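Local coordinates for tail spike protein (Acinetobacter phage vB_AbaP_AS12, PDB 6EU4) that forms the trimeric tailspike of the phage and probably recognises and degrades the capsular polysaccharide of Acinetobacter baumannii host cells, at residues 211-222 and 233-244; 162-170 and 259-267. All blocks are in the same frame, centred on the assembly; numbering follows the deposited sequence.

In the fold
Contact 1 lies in the parallel beta-helix of the tailspike. It pairs two neighbouring rungs, 211-222 and 233-244, and is buried. Contact 2 sits on the outside of the beta-helix, where the hairpin 162-170 meets the loop 259-267, and is only partly buried. Their centres are about 15 Å apart. Along the chain, contact 1 is nested inside the loop that contact 2 closes. The two are joined directly. W264 NE1 lies 3.0 Å from D237 OD2, a probable hydrogen bond, and H259 N lies 2.9 Å from S235 O, probably another. These bonds tie the loop 259-267 to residues 235-237.

Contact 1: 211-222 and 233-244; sequences LYAPLIALSTYK and IKSVDAWMCTWE
Y221 and W243 both turn CG anti to their carbonyl carbons. Their side chains then lie side by side and point the same way. The Y221 ring and the six-membered ring of W243 form an offset stack, with centroids 4.2 Å apart and planes at 9°. I216 CD1 meets the edge of the indole, 3.7 Å from W243 CZ2. On the opposite face of the strands W239 differs: its CG stands between the backbone N and the carbonyl carbon (chi1 56°). This brings its five-membered ring over A217, whose CB makes a CH-pi contact 3.4 Å from the ring centroid. L218 CD1 packs on the same tryptophan.

The two segments are successive parallel rungs of a beta-helix and keep in step through the corners at L218 and M240. Backbone bonds such as W239 N to I216 O and E244 N to Y221 O link them. In the loop before strands 215-217 and 237-239, P214 O accepts from two amides. D237 N comes nearly head-on to this carbonyl, while V236 N lies in its plane on a lone pair, each at 2.8 Å from P214 O. S235 OG donates to A213 O at 2.8 Å.

At the other end K222 NZ forms a salt bridge with E244 OE1, 2.8 Å away. A water accepts from K222 NZ and donates to Y221 O and T242 OG1. K222 NZ and T242 OG1 also bond to E244 OE2 of the second subunit.

Backbone bonds thus join the strands. Stacking and apolar packing fill the face of I216, Y221 and W243, where W243 NE1 bonds to Q271 and Y221 OH to Y133. The lysine-glutamate pairs repeat round the trimer, so their charges are probably largely balanced where the chains meet.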
loop_
_atom_site.group_PDB
_atom_site.type_symbol
_atom_site.label_atom_id
_atom_site.label_comp_id
_atom_site.label_asym_id
_atom_site.label_seq_id
_atom_site.Cartn_x
_atom_site.Cartn_y
_atom_site.Cartn_z
ATOM N N LEU A 211 27.973 -5.541 -4.003
ATOM C CA LEU A 211 27.444 -6.897 -4.102
ATOM C C LEU A 211 27.046 -7.147 -5.545
ATOM O O LEU A 211 26.105 -6.521 -6.047
ATOM C CB LEU A 211 26.252 -7.078 -3.165
ATOM C CG LEU A 211 25.501 -8.402 -3.310
ATOM C CD1 LEU A 211 26.380 -9.595 -2.950
ATOM C CD2 LEU A 211 24.208 -8.410 -2.484
ATOM N N TYR A 212 27.758 -8.057 -6.211
ATOM C CA TYR A 212 27.401 -8.503 -7.551
ATOM C C TYR A 212 26.656 -9.823 -7.382
ATOM O O TYR A 212 27.252 -10.852 -7.048
ATOM C CB TYR A 212 28.617 -8.654 -8.458
ATOM C CG TYR A 212 28.221 -9.016 -9.872
ATOM C CD1 TYR A 212 27.252 -8.287 -10.541
ATOM C CD2 TYR A 212 28.775 -10.110 -10.521
ATOM C CE1 TYR A 212 26.861 -8.613 -11.821
ATOM C CE2 TYR A 212 28.390 -10.447 -11.810
ATOM C CZ TYR A 212 27.430 -9.695 -12.453
ATOM O OH TYR A 212 27.034 -10.011 -13.737
ATOM N N ALA A 213 25.356 -9.781 -7.597
ATOM C CA ALA A 213 24.470 -10.916 -7.332
ATOM C C ALA A 213 23.612 -11.139 -8.565
ATOM O O ALA A 213 22.403 -10.874 -8.560
ATOM C CB ALA A 213 23.620 -10.659 -6.090
ATOM N N PRO A 214 24.213 -11.627 -9.651
ATOM C CA PRO A 214 23.496 -11.603 -10.934
ATOM C C PRO A 214 22.241 -12.465 -10.925
ATOM O O PRO A 214 21.191 -12.018 -11.406
ATOM C CB PRO A 214 24.540 -12.109 -11.937
ATOM C CG PRO A 214 25.612 -12.787 -11.106
ATOM C CD PRO A 214 25.618 -12.032 -9.797
ATOM N N LEU A 215 22.322 -13.681 -10.390
ATOM C CA LEU A 215 21.233 -14.664 -10.431
ATOM C C LEU A 215 20.947 -15.088 -8.990
ATOM O O LEU A 215 21.708 -15.874 -8.415
ATOM C CB LEU A 215 21.612 -15.871 -11.301
ATOM C CG LEU A 215 22.184 -15.581 -12.698
ATOM C CD1 LEU A 215 22.612 -16.872 -13.391
ATOM C CD2 LEU A 215 21.176 -14.832 -13.558
ATOM N N ILE A 216 19.860 -14.576 -8.406
ATOM C CA ILE A 216 19.536 -14.842 -7.003
ATOM C C ILE A 216 18.048 -15.112 -6.864
ATOM O O ILE A 216 17.225 -14.635 -7.656
ATOM C CB ILE A 216 19.942 -13.682 -6.057
ATOM C CG1 ILE A 216 19.393 -12.352 -6.571
ATOM C CG2 ILE A 216 21.454 -13.635 -5.900
ATOM C CD1 ILE A 216 19.572 -11.190 -5.603
ATOM N N ALA A 217 17.706 -15.900 -5.852
ATOM C CA ALA A 217 16.310 -16.232 -5.622
ATOM C C ALA A 217 16.112 -16.625 -4.172
ATOM O O ALA A 217 17.033 -17.109 -3.507
ATOM C CB ALA A 217 15.845 -17.392 -6.507
ATOM N N LEU A 218 14.873 -16.476 -3.723
ATOM C CA LEU A 218 14.395 -17.147 -2.518
ATOM C C LEU A 218 15.274 -16.834 -1.305
ATOM O O LEU A 218 15.712 -17.732 -0.583
ATOM C CB LEU A 218 14.320 -18.653 -2.760
ATOM C CG LEU A 218 13.393 -19.079 -3.892
ATOM C CD1 LEU A 218 13.741 -20.507 -4.311
ATOM C CD2 LEU A 218 11.932 -18.986 -3.497
ATOM N N SER A 219 15.536 -15.541 -1.082
ATOM C CA SER A 219 16.563 -15.129 -0.128
ATOM C C SER A 219 16.095 -13.924 0.666
ATOM O O SER A 219 15.176 -13.198 0.260
ATOM C CB SER A 219 17.878 -14.766 -0.820
ATOM O OG SER A 219 18.499 -15.905 -1.386
ATOM N N THR A 220 16.767 -13.699 1.798
ATOM C CA THR A 220 16.556 -12.489 2.582
ATOM C C THR A 220 17.889 -11.788 2.808
ATOM O O THR A 220 18.899 -12.426 3.137
ATOM C CB THR A 220 15.888 -12.754 3.942
ATOM O OG1 THR A 220 16.721 -13.598 4.742
ATOM C CG2 THR A 220 14.523 -13.419 3.763
ATOM N N TYR A 221 17.861 -10.473 2.629
ATOM C CA TYR A 221 18.989 -9.581 2.863
ATOM C C TYR A 221 18.516 -8.528 3.859
ATOM O O TYR A 221 17.500 -7.866 3.620
ATOM C CB TYR A 221 19.446 -8.925 1.551
ATOM C CG TYR A 221 20.020 -9.903 0.549
ATOM C CD1 TYR A 221 19.192 -10.617 -0.308
ATOM C CD2 TYR A 221 21.394 -10.113 0.461
ATOM C CE1 TYR A 221 19.716 -11.526 -1.229
ATOM C CE2 TYR A 221 21.931 -11.028 -0.462
ATOM C CZ TYR A 221 21.093 -11.729 -1.297
ATOM O OH TYR A 221 21.615 -12.631 -2.200
ATOM N N LYS A 222 19.228 -8.381 4.974
ATOM C CA LYS A 222 18.793 -7.464 6.029
ATOM C C LYS A 222 19.986 -6.722 6.612
ATOM O O LYS A 222 21.023 -7.329 6.879
ATOM C CB LYS A 222 18.082 -8.206 7.163
ATOM C CG LYS A 222 16.860 -9.001 6.743
ATOM C CD LYS A 222 16.046 -9.451 7.972
ATOM C CE LYS A 222 14.748 -10.199 7.592
ATOM N NZ LYS A 222 13.841 -9.360 6.779
ATOM N N ILE A 233 24.595 -2.423 -5.359
ATOM C CA ILE A 233 24.031 -3.764 -5.477
ATOM C C ILE A 233 23.581 -3.940 -6.927
ATOM O O ILE A 233 22.870 -3.086 -7.473
ATOM C CB ILE A 233 22.872 -3.973 -4.485
ATOM C CG1 ILE A 233 23.399 -3.879 -3.040
ATOM C CG2 ILE A 233 22.189 -5.331 -4.732
ATOM C CD1 ILE A 233 22.329 -3.825 -2.010
ATOM N N LYS A 234 24.016 -5.029 -7.556
ATOM C CA LYS A 234 23.847 -5.214 -8.991
ATOM C C LYS A 234 23.411 -6.642 -9.299
ATOM O O LYS A 234 24.116 -7.590 -8.949
ATOM C CB LYS A 234 25.156 -4.893 -9.692
ATOM C CG LYS A 234 25.073 -4.882 -11.185
ATOM C CD LYS A 234 26.381 -4.373 -11.769
ATOM C CE LYS A 234 26.235 -4.028 -13.229
ATOM N NZ LYS A 234 27.528 -3.472 -13.781
ATOM N N SER A 235 22.283 -6.787 -9.995
ATOM C CA SER A 235 21.679 -8.085 -10.252
ATOM C C SER A 235 21.081 -8.089 -11.655
ATOM O O SER A 235 20.785 -7.034 -12.230
ATOM C CB SER A 235 20.614 -8.389 -9.184
ATOM O OG SER A 235 19.998 -9.654 -9.357
ATOM N N VAL A 236 20.895 -9.297 -12.191
ATOM C CA VAL A 236 20.309 -9.522 -13.516
ATOM C C VAL A 236 18.916 -10.139 -13.419
ATOM O O VAL A 236 17.985 -9.727 -14.122
ATOM C CB VAL A 236 21.228 -10.422 -14.371
ATOM C CG1 VAL A 236 20.565 -10.785 -15.675
ATOM C CG2 VAL A 236 22.585 -9.764 -14.633
ATOM N N ASP A 237 18.776 -11.183 -12.602
ATOM C CA ASP A 237 17.551 -11.972 -12.498
ATOM C C ASP A 237 17.449 -12.350 -11.026
ATOM O O ASP A 237 18.199 -13.211 -10.550
ATOM C CB ASP A 237 17.602 -13.202 -13.405
ATOM C CG ASP A 237 16.311 -14.032 -13.388
ATOM O OD1 ASP A 237 15.562 -14.029 -12.395
ATOM O OD2 ASP A 237 16.070 -14.742 -14.392
ATOM N N ALA A 238 16.556 -11.669 -10.316
ATOM C CA ALA A 238 16.277 -11.889 -8.906
ATOM C C ALA A 238 14.793 -12.171 -8.762
ATOM O O ALA A 238 13.961 -11.463 -9.345
ATOM C CB ALA A 238 16.675 -10.655 -8.075
ATOM N N TRP A 239 14.452 -13.202 -8.004
ATOM C CA TRP A 239 13.043 -13.454 -7.742
ATOM C C TRP A 239 12.829 -13.954 -6.324
ATOM O O TRP A 239 13.668 -14.658 -5.752
ATOM C CB TRP A 239 12.459 -14.415 -8.773
ATOM C CG TRP A 239 13.136 -15.752 -8.935
ATOM C CD1 TRP A 239 14.292 -16.029 -9.639
ATOM C CD2 TRP A 239 12.682 -16.992 -8.410
ATOM N NE1 TRP A 239 14.563 -17.369 -9.583
ATOM C CE2 TRP A 239 13.593 -17.984 -8.831
ATOM C CE3 TRP A 239 11.581 -17.367 -7.625
ATOM C CZ2 TRP A 239 13.449 -19.321 -8.480
ATOM C CZ3 TRP A 239 11.434 -18.699 -7.292
ATOM C CH2 TRP A 239 12.366 -19.658 -7.724
HETATM N N MSE A 240 11.706 -13.545 -5.746
HETATM C CA MSE A 240 11.371 -13.943 -4.386
HETATM C C MSE A 240 12.509 -13.623 -3.413
HETATM O O MSE A 240 13.017 -14.507 -2.708
HETATM C CB MSE A 240 11.012 -15.433 -4.326
HETATM C CG MSE A 240 9.649 -15.734 -4.869
HETATM SE SE MSE A 240 8.281 -15.151 -3.561
HETATM C CE MSE A 240 6.730 -15.307 -4.724
ATOM N N CYS A 241 12.887 -12.341 -3.356
ATOM C CA CYS A 241 13.866 -11.871 -2.385
ATOM C C CYS A 241 13.303 -10.673 -1.645
ATOM O O CYS A 241 12.598 -9.843 -2.234
ATOM C CB CYS A 241 15.195 -11.476 -3.031
ATOM S SG CYS A 241 16.084 -12.809 -3.863
ATOM N N THR A 242 13.602 -10.598 -0.350
ATOM C CA THR A 242 13.279 -9.420 0.438
ATOM C C THR A 242 14.557 -8.748 0.908
ATOM O O THR A 242 15.578 -9.399 1.161
ATOM C CB THR A 242 12.397 -9.747 1.646
ATOM O OG1 THR A 242 13.125 -10.564 2.563
ATOM C CG2 THR A 242 11.127 -10.473 1.215
ATOM N N TRP A 243 14.471 -7.423 0.999
ATOM C CA TRP A 243 15.579 -6.543 1.341
ATOM C C TRP A 243 15.060 -5.597 2.409
ATOM O O TRP A 243 14.124 -4.835 2.149
ATOM C CB TRP A 243 16.060 -5.742 0.121
ATOM C CG TRP A 243 16.359 -6.579 -1.121
ATOM C CD1 TRP A 243 15.440 -7.089 -1.996
ATOM C CD2 TRP A 243 17.645 -6.989 -1.611
ATOM N NE1 TRP A 243 16.072 -7.797 -2.991
ATOM C CE2 TRP A 243 17.423 -7.756 -2.778
ATOM C CE3 TRP A 243 18.955 -6.788 -1.181
ATOM C CZ2 TRP A 243 18.462 -8.322 -3.507
ATOM C CZ3 TRP A 243 19.988 -7.345 -1.918
ATOM C CH2 TRP A 243 19.732 -8.100 -3.067
ATOM N N GLU A 244 15.619 -5.675 3.620
ATOM C CA GLU A 244 15.175 -4.853 4.742
ATOM C C GLU A 244 16.375 -4.107 5.291
ATOM O O GLU A 244 17.386 -4.731 5.628
ATOM C CB GLU A 244 14.541 -5.705 5.849
ATOM C CG GLU A 244 14.018 -4.854 7.015
ATOM C CD GLU A 244 13.363 -5.656 8.146
ATOM O OE1 GLU A 244 13.371 -6.904 8.116
ATOM O OE2 GLU A 244 12.808 -5.019 9.068
HETATM O O HOH W 1 14.869 -9.199 4.216
#

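Contact 2: 162-170 and 259-267; sequences RTINGKIMN and HTGTAWTPN
A beta hairpin, strands 161-164 and 167-170 joined by a type I' turn from I164 to K167, packs here against a loop between two beta-helix strands. W264 of the loop carries much of the contact. Its CG is anti to the backbone N (chi1 -167°), which directs the six-membered ring to I164 and N165 of the turn. I164 O meets the ring edge near its plane, 3.3 Å from W264 CZ3. I164 CG2 touches the same carbon at 3.7 Å, the two side chains crossing at about a right angle. N165 CB lies 3.8 Å from W264 CH2.

The selenomethionine M169 is bent at chi2 and chi3. Its SE rests 3.9 Å from W264 CB, and its CE reaches T262 OG1 at 3.6 Å. T262 OG1 accepts from W264 N, an ST turn that shapes the loop just before the tryptophan.

Beside this, A263 is joined to the hairpin through water. One water accepts from A263 N and donates to I168 O. Another accepts from K167 NZ and donates to A263 O, while K167 CD packs 3.4 Å from A263 O.

With NE1 held by D237 OD2, which Y187 OH also meets, the indole is fixed at its polar end and packed at its six-membered end against the hairpin. The direct contact is van der Waals packing; the polar links between hairpin and loop run through two waters.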
loop_
_atom_site.group_PDB
_atom_site.type_symbol
_atom_site.label_atom_id
_atom_site.label_comp_id
_atom_site.label_asym_id
_atom_site.label_seq_id
_atom_site.Cartn_x
_atom_site.Cartn_y
_atom_site.Cartn_z
ATOM N N ARG A 162 31.376 -19.904 -17.470
ATOM C CA ARG A 162 30.537 -21.036 -17.104
ATOM C C ARG A 162 29.168 -20.922 -17.771
ATOM O O ARG A 162 28.526 -19.866 -17.712
ATOM C CB ARG A 162 30.387 -21.098 -15.585
ATOM C CG ARG A 162 29.435 -22.140 -15.094
ATOM C CD ARG A 162 29.218 -21.999 -13.583
ATOM N NE ARG A 162 27.996 -22.670 -13.177
ATOM C CZ ARG A 162 27.448 -22.569 -11.964
ATOM N NH1 ARG A 162 28.024 -21.828 -11.030
ATOM N NH2 ARG A 162 26.321 -23.217 -11.690
ATOM N N THR A 163 28.707 -22.020 -18.377
ATOM C CA THR A 163 27.390 -22.046 -19.005
ATOM C C THR A 163 26.347 -22.427 -17.968
ATOM O O THR A 163 26.447 -23.488 -17.340
ATOM C CB THR A 163 27.348 -23.027 -20.175
ATOM O OG1 THR A 163 28.261 -22.583 -21.176
ATOM C CG2 THR A 163 25.943 -23.114 -20.774
ATOM N N ILE A 164 25.349 -21.564 -17.813
ATOM C CA ILE A 164 24.238 -21.758 -16.894
ATOM C C ILE A 164 22.958 -21.609 -17.702
ATOM O O ILE A 164 22.719 -20.551 -18.300
ATOM C CB ILE A 164 24.262 -20.736 -15.745
ATOM C CG1 ILE A 164 25.602 -20.776 -15.014
ATOM C CG2 ILE A 164 23.101 -21.007 -14.799
ATOM C CD1 ILE A 164 25.729 -19.730 -13.871
ATOM N N ASN A 165 22.144 -22.659 -17.730
ATOM C CA ASN A 165 20.873 -22.621 -18.456
ATOM C C ASN A 165 21.069 -22.048 -19.866
ATOM O O ASN A 165 20.340 -21.163 -20.311
ATOM C CB ASN A 165 19.847 -21.810 -17.677
ATOM C CG ASN A 165 18.437 -21.912 -18.251
ATOM O OD1 ASN A 165 18.096 -22.871 -18.928
ATOM N ND2 ASN A 165 17.602 -20.904 -17.952
ATOM N N GLY A 166 22.099 -22.542 -20.553
ATOM C CA GLY A 166 22.355 -22.190 -21.942
ATOM C C GLY A 166 23.076 -20.881 -22.182
ATOM O O GLY A 166 23.355 -20.561 -23.349
ATOM N N LYS A 167 23.419 -20.134 -21.137
ATOM C CA LYS A 167 24.050 -18.822 -21.276
ATOM C C LYS A 167 25.423 -18.833 -20.622
ATOM O O LYS A 167 25.589 -19.325 -19.504
ATOM C CB LYS A 167 23.197 -17.705 -20.640
ATOM C CG LYS A 167 21.772 -17.640 -21.172
ATOM C CD LYS A 167 21.743 -17.316 -22.641
ATOM C CE LYS A 167 20.321 -17.073 -23.127
ATOM N NZ LYS A 167 20.365 -16.615 -24.550
ATOM N N ILE A 168 26.407 -18.266 -21.306
ATOM C CA ILE A 168 27.759 -18.230 -20.771
ATOM C C ILE A 168 27.858 -17.024 -19.850
ATOM O O ILE A 168 27.690 -15.883 -20.290
ATOM C CB ILE A 168 28.805 -18.168 -21.888
ATOM C CG1 ILE A 168 28.727 -19.462 -22.690
ATOM C CG2 ILE A 168 30.201 -17.979 -21.283
ATOM C CD1 ILE A 168 29.671 -19.552 -23.903
HETATM N N MSE A 169 28.125 -17.286 -18.576
HETATM C CA MSE A 169 28.249 -16.271 -17.547
HETATM C C MSE A 169 29.688 -16.234 -17.053
HETATM O O MSE A 169 30.415 -17.215 -17.103
HETATM C CB MSE A 169 27.298 -16.559 -16.385
HETATM C CG MSE A 169 25.863 -16.758 -16.825
HETATM SE SE MSE A 169 25.117 -15.087 -17.469
HETATM C CE MSE A 169 24.862 -14.127 -15.783
ATOM N N ASN A 170 30.094 -15.077 -16.565
ATOM C CA ASN A 170 31.435 -14.897 -16.037
ATOM C C ASN A 170 31.315 -14.017 -14.805
ATOM O O ASN A 170 30.692 -12.955 -14.853
ATOM C CB ASN A 170 32.360 -14.279 -17.079
ATOM C CG ASN A 170 33.814 -14.232 -16.616
ATOM O OD1 ASN A 170 34.122 -13.621 -15.600
ATOM N ND2 ASN A 170 34.702 -14.882 -17.365
ATOM N N HIS A 259 20.083 -5.866 -14.784
ATOM C CA HIS A 259 21.296 -5.517 -15.521
ATOM C C HIS A 259 21.325 -6.243 -16.859
ATOM O O HIS A 259 21.200 -7.471 -16.913
ATOM C CB HIS A 259 22.518 -5.889 -14.657
ATOM C CG HIS A 259 23.838 -5.880 -15.370
ATOM N ND1 HIS A 259 24.339 -4.771 -16.016
ATOM C CD2 HIS A 259 24.804 -6.825 -15.441
ATOM C CE1 HIS A 259 25.547 -5.047 -16.486
ATOM N NE2 HIS A 259 25.850 -6.292 -16.158
ATOM N N THR A 260 21.489 -5.474 -17.938
ATOM C CA THR A 260 21.419 -6.007 -19.302
ATOM C C THR A 260 22.770 -6.454 -19.852
ATOM O O THR A 260 22.839 -6.927 -20.998
ATOM C CB THR A 260 20.881 -4.949 -20.255
ATOM O OG1 THR A 260 21.742 -3.801 -20.180
ATOM C CG2 THR A 260 19.445 -4.558 -19.906
ATOM N N GLY A 261 23.841 -6.282 -19.094
ATOM C CA GLY A 261 25.178 -6.487 -19.604
ATOM C C GLY A 261 25.745 -7.898 -19.564
ATOM O O GLY A 261 26.971 -8.053 -19.654
ATOM N N THR A 262 24.897 -8.929 -19.461
ATOM C CA THR A 262 25.336 -10.324 -19.550
ATOM C C THR A 262 24.512 -11.042 -20.619
ATOM O O THR A 262 23.557 -10.494 -21.188
ATOM C CB THR A 262 25.213 -11.078 -18.207
ATOM O OG1 THR A 262 23.852 -11.514 -18.000
ATOM C CG2 THR A 262 25.670 -10.211 -17.036
ATOM N N ALA A 263 24.871 -12.305 -20.876
ATOM C CA ALA A 263 24.125 -13.116 -21.829
ATOM C C ALA A 263 22.752 -13.527 -21.308
ATOM O O ALA A 263 21.913 -13.990 -22.090
ATOM C CB ALA A 263 24.922 -14.379 -22.172
ATOM N N TRP A 264 22.511 -13.397 -20.012
ATOM C CA TRP A 264 21.245 -13.823 -19.423
ATOM C C TRP A 264 20.171 -12.774 -19.672
ATOM O O TRP A 264 20.402 -11.580 -19.469
ATOM C CB TRP A 264 21.436 -14.025 -17.928
ATOM C CG TRP A 264 20.367 -14.733 -17.197
ATOM C CD1 TRP A 264 19.191 -14.205 -16.725
ATOM C CD2 TRP A 264 20.388 -16.104 -16.787
ATOM N NE1 TRP A 264 18.485 -15.170 -16.055
ATOM C CE2 TRP A 264 19.194 -16.343 -16.079
ATOM C CE3 TRP A 264 21.303 -17.149 -16.950
ATOM C CZ2 TRP A 264 18.887 -17.586 -15.541
ATOM C CZ3 TRP A 264 20.999 -18.385 -16.417
ATOM C CH2 TRP A 264 19.796 -18.594 -15.718
ATOM N N THR A 265 18.998 -13.218 -20.093
ATOM C CA THR A 265 17.894 -12.287 -20.311
ATOM C C THR A 265 17.363 -11.723 -18.994
ATOM O O THR A 265 16.879 -12.499 -18.151
ATOM C CB THR A 265 16.779 -13.000 -21.061
ATOM O OG1 THR A 265 17.268 -13.370 -22.366
ATOM C CG2 THR A 265 15.560 -12.113 -21.191
ATOM N N PRO A 266 17.374 -10.401 -18.796
ATOM C CA PRO A 266 16.842 -9.834 -17.550
ATOM C C PRO A 266 15.389 -10.195 -17.310
ATOM O O PRO A 266 14.540 -10.120 -18.202
ATOM C CB PRO A 266 16.999 -8.323 -17.747
ATOM C CG PRO A 266 18.137 -8.197 -18.671
ATOM C CD PRO A 266 18.018 -9.362 -19.619
ATOM N N ASN A 267 15.107 -10.563 -16.066
ATOM C CA ASN A 267 13.751 -10.822 -15.605
ATOM C C ASN A 267 13.789 -10.880 -14.092
ATOM O O ASN A 267 14.730 -11.433 -13.529
ATOM C CB ASN A 267 13.205 -12.142 -16.161
ATOM C CG ASN A 267 11.733 -12.327 -15.862
ATOM O OD1 ASN A 267 11.334 -13.228 -15.118
ATOM N ND2 ASN A 267 10.919 -11.454 -16.415
HETATM O O HOH W 2 22.235 -14.288 -24.972
HETATM O O HOH W 3 27.483 -13.217 -19.929
#